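Local coordinates for fimbrial structural subunit (Actinomyces naeslundii, PDB 3QDH), which forms the shaft of Actinomyces type 2 fimbriae, which mediate interactions with streptococci and host cells during oral biofilm development, at residues I24-S29 with D52-V57. Sequence-based numbering, arbitrary orientation.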
ATOM      1  N   ILE A  24      -0.248  -2.022  -1.718  1.00 21.93           N
ATOM      2  CA  ILE A  24      -0.077  -1.262  -0.480  1.00 20.50           C
ATOM      3  C   ILE A  24      -0.699  -2.128   0.611  1.00 19.53           C
ATOM      4  O   ILE A  24      -1.813  -2.628   0.447  1.00 18.75           O
ATOM      5  CB  ILE A  24      -0.771   0.130  -0.496  1.00 21.02           C
ATOM      6  CG1 ILE A  24      -0.169   1.044  -1.571  1.00 20.65           C
ATOM      7  CG2 ILE A  24      -0.637   0.809   0.865  1.00 20.55           C
ATOM      8  CD1 ILE A  24      -0.884   2.398  -1.702  1.00 22.32           C
ATOM      9  N   LYS A  25       0.048  -2.320   1.694  1.00 18.59           N
ATOM     10  CA  LYS A  25      -0.394  -3.121   2.829  1.00 17.95           C
ATOM     11  C   LYS A  25      -0.588  -2.263   4.073  1.00 17.37           C
ATOM     12  O   LYS A  25       0.306  -1.502   4.471  1.00 16.77           O
ATOM     13  CB  LYS A  25       0.599  -4.263   3.107  1.00 17.85           C
ATOM     14  CG  LYS A  25       0.492  -5.376   2.082  1.00 19.36           C
ATOM     15  CD  LYS A  25       1.376  -6.565   2.416  1.00 21.49           C
ATOM     16  CE  LYS A  25       1.314  -7.594   1.297  1.00 23.32           C
ATOM     17  NZ  LYS A  25       1.902  -8.890   1.734  1.00 24.63           N
ATOM     18  N   PHE A  26      -1.770  -2.401   4.672  1.00 16.81           N
ATOM     19  CA  PHE A  26      -2.163  -1.612   5.833  1.00 16.81           C
ATOM     20  C   PHE A  26      -2.383  -2.507   7.045  1.00 16.00           C
ATOM     21  O   PHE A  26      -3.429  -3.155   7.133  1.00 16.29           O
ATOM     22  CB  PHE A  26      -3.502  -0.904   5.592  1.00 16.18           C
ATOM     23  CG  PHE A  26      -3.533   0.047   4.427  1.00 17.15           C
ATOM     24  CD1 PHE A  26      -2.892   1.285   4.491  1.00 17.99           C
ATOM     25  CD2 PHE A  26      -4.285  -0.257   3.294  1.00 16.90           C
ATOM     26  CE1 PHE A  26      -2.957   2.184   3.425  1.00 18.29           C
ATOM     27  CE2 PHE A  26      -4.363   0.644   2.218  1.00 19.12           C
ATOM     28  CZ  PHE A  26      -3.696   1.862   2.286  1.00 17.32           C
ATOM     29  N   PRO A  27      -1.429  -2.524   7.993  1.00 16.39           N
ATOM     30  CA  PRO A  27      -1.667  -3.185   9.283  1.00 16.11           C
ATOM     31  C   PRO A  27      -2.761  -2.473  10.087  1.00 16.07           C
ATOM     32  O   PRO A  27      -2.728  -1.244  10.248  1.00 16.21           O
ATOM     33  CB  PRO A  27      -0.299  -3.110   9.982  1.00 15.89           C
ATOM     34  CG  PRO A  27       0.683  -2.851   8.889  1.00 16.94           C
ATOM     35  CD  PRO A  27      -0.052  -2.011   7.889  1.00 16.11           C
ATOM     36  N   VAL A  28      -3.755  -3.242  10.532  1.00 15.67           N
ATOM     37  CA  VAL A  28      -4.885  -2.720  11.295  1.00 15.38           C
ATOM     38  C   VAL A  28      -4.972  -3.533  12.580  1.00 15.88           C
ATOM     39  O   VAL A  28      -4.869  -4.765  12.538  1.00 15.50           O
ATOM     40  CB  VAL A  28      -6.230  -2.819  10.491  1.00 15.33           C
ATOM     41  CG1 VAL A  28      -7.434  -2.580  11.398  1.00 15.22           C
ATOM     42  CG2 VAL A  28      -6.246  -1.828   9.317  1.00 14.33           C
ATOM     43  N   SER A  29      -5.127  -2.865  13.719  1.00 16.28           N
ATOM     44  CA  SER A  29      -5.244  -3.585  14.991  1.00 17.13           C
ATOM     45  C   SER A  29      -6.191  -2.931  16.005  1.00 16.78           C
ATOM     46  O   SER A  29      -6.375  -1.714  16.022  1.00 16.49           O
ATOM     47  CB  SER A  29      -3.864  -3.861  15.620  1.00 17.29           C
ATOM     48  OG  SER A  29      -3.286  -2.681  16.128  1.00 20.53           O
ATOM     49  N   ASP A  52     -10.653   3.492  -4.061  1.00 22.67           N
ATOM     50  CA  ASP A  52     -10.938   3.020  -5.431  1.00 23.86           C
ATOM     51  C   ASP A  52      -9.725   2.786  -6.318  1.00 23.70           C
ATOM     52  O   ASP A  52      -9.814   2.044  -7.292  1.00 24.05           O
ATOM     53  CB  ASP A  52     -11.883   3.989  -6.154  1.00 24.15           C
ATOM     54  CG  ASP A  52     -13.302   3.938  -5.630  1.00 26.27           C
ATOM     55  OD1 ASP A  52     -13.642   3.010  -4.868  1.00 28.68           O
ATOM     56  OD2 ASP A  52     -14.098   4.824  -6.011  1.00 28.50           O
ATOM     57  N   ARG A  53      -8.602   3.424  -6.000  1.00 23.77           N
ATOM     58  CA  ARG A  53      -7.368   3.223  -6.766  1.00 23.70           C
ATOM     59  C   ARG A  53      -6.722   1.873  -6.475  1.00 23.87           C
ATOM     60  O   ARG A  53      -5.789   1.457  -7.179  1.00 24.13           O
ATOM     61  CB  ARG A  53      -6.372   4.350  -6.507  1.00 23.62           C
ATOM     62  CG  ARG A  53      -6.717   5.650  -7.237  1.00 24.48           C
ATOM     63  CD  ARG A  53      -6.015   6.828  -6.597  1.00 25.58           C
ATOM     64  NE  ARG A  53      -6.643   7.208  -5.333  1.00 25.00           N
ATOM     65  CZ  ARG A  53      -6.389   8.338  -4.687  1.00 25.93           C
ATOM     66  NH1 ARG A  53      -5.503   9.202  -5.183  1.00 26.62           N
ATOM     67  NH2 ARG A  53      -7.018   8.605  -3.547  1.00 25.94           N
ATOM     68  N   LEU A  54      -7.213   1.199  -5.433  1.00 23.22           N
ATOM     69  CA  LEU A  54      -6.708  -0.117  -5.064  1.00 22.90           C
ATOM     70  C   LEU A  54      -7.642  -1.223  -5.559  1.00 23.06           C
ATOM     71  O   LEU A  54      -8.854  -1.172  -5.353  1.00 23.51           O
ATOM     72  CB  LEU A  54      -6.453  -0.205  -3.547  1.00 22.71           C
ATOM     73  CG  LEU A  54      -5.477   0.835  -2.968  1.00 21.65           C
ATOM     74  CD1 LEU A  54      -5.429   0.807  -1.421  1.00 21.67           C
ATOM     75  CD2 LEU A  54      -4.076   0.666  -3.545  1.00 22.58           C
ATOM     76  N   THR A  55      -7.066  -2.210  -6.233  1.00 23.24           N
ATOM     77  CA  THR A  55      -7.854  -3.279  -6.822  1.00 23.63           C
ATOM     78  C   THR A  55      -7.497  -4.633  -6.200  1.00 23.44           C
ATOM     79  O   THR A  55      -6.463  -4.768  -5.523  1.00 23.52           O
ATOM     80  CB  THR A  55      -7.692  -3.305  -8.367  1.00 23.58           C
ATOM     81  OG1 THR A  55      -8.842  -3.914  -8.959  1.00 25.20           O
ATOM     82  CG2 THR A  55      -6.426  -4.043  -8.785  1.00 23.74           C
ATOM     83  N   ALA A  56      -8.359  -5.623  -6.445  1.00 23.34           N
ATOM     84  CA  ALA A  56      -8.215  -6.969  -5.892  1.00 23.07           C
ATOM     85  C   ALA A  56      -8.010  -6.910  -4.371  1.00 22.79           C
ATOM     86  O   ALA A  56      -7.139  -7.586  -3.821  1.00 23.11           O
ATOM     87  CB  ALA A  56      -7.065  -7.726  -6.587  1.00 23.33           C
ATOM     88  N   VAL A  57      -8.828  -6.098  -3.707  1.00 22.25           N
ATOM     89  CA  VAL A  57      -8.647  -5.816  -2.284  1.00 21.58           C
ATOM     90  C   VAL A  57      -9.008  -7.021  -1.416  1.00 21.01           C
ATOM     91  O   VAL A  57      -9.945  -7.755  -1.724  1.00 21.41           O
ATOM     92  CB  VAL A  57      -9.398  -4.539  -1.830  1.00 21.20           C
ATOM     93  CG1 VAL A  57      -8.898  -3.320  -2.630  1.00 21.44           C
ATOM     94  CG2 VAL A  57     -10.907  -4.686  -1.966  1.00 21.66           C
TER
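The backbones of Ile24 and Leu54 stay well apart, with their CA atoms 8.1 Å from each other, and no hydrogen bond joins 24-29 to 52-57. Strands 23-31 and 54-55 belong to one antiparallel sheet. Strand 102-111 runs between them and pairs with each, so the contact is made by side chains alone. Leu54 carries all of it on one side, and its two methyls divide the work. CD1 meets the Phe26 ring, at 3.8 Å from CE2. This methyl sits at the ring edge, in the ring plane, and not over a face. The two side chains approach from opposite directions. CD2 turns to Ile24 and lies 4.1 Å from its CD1, where the side chains cross at about a right angle. The extended Ile24 chain (chi2 176°) carries that end methyl out to Leu54. The other branch of Ile24 has a separate task. Its CG2, anti to the backbone N, lies 3.5 Å above one face of the Phe26 ring, offset toward the rim. The ring therefore has Ile24 against a face and Leu54 at its edge. The interface is small, 112 Å² over both sides, but all three residues are buried. Ile119 and Trp158 also pack on Ile24, and Val154 packs on Phe26. Lys8 makes a cation-pi contact with the ring. Next to Leu54, Arg53 is tied to the strand 118-131 side by a hydrogen bond from NH2 to Ala118 O. Ile24, Phe26 and Leu54 form part of the apolar layer where strands 23-31 and 54-55, on either side of 102-111, face strands 118-131 and 154-165 of another sheet, consistent with the CnaA-type, Ig-like fold of this pilin domain.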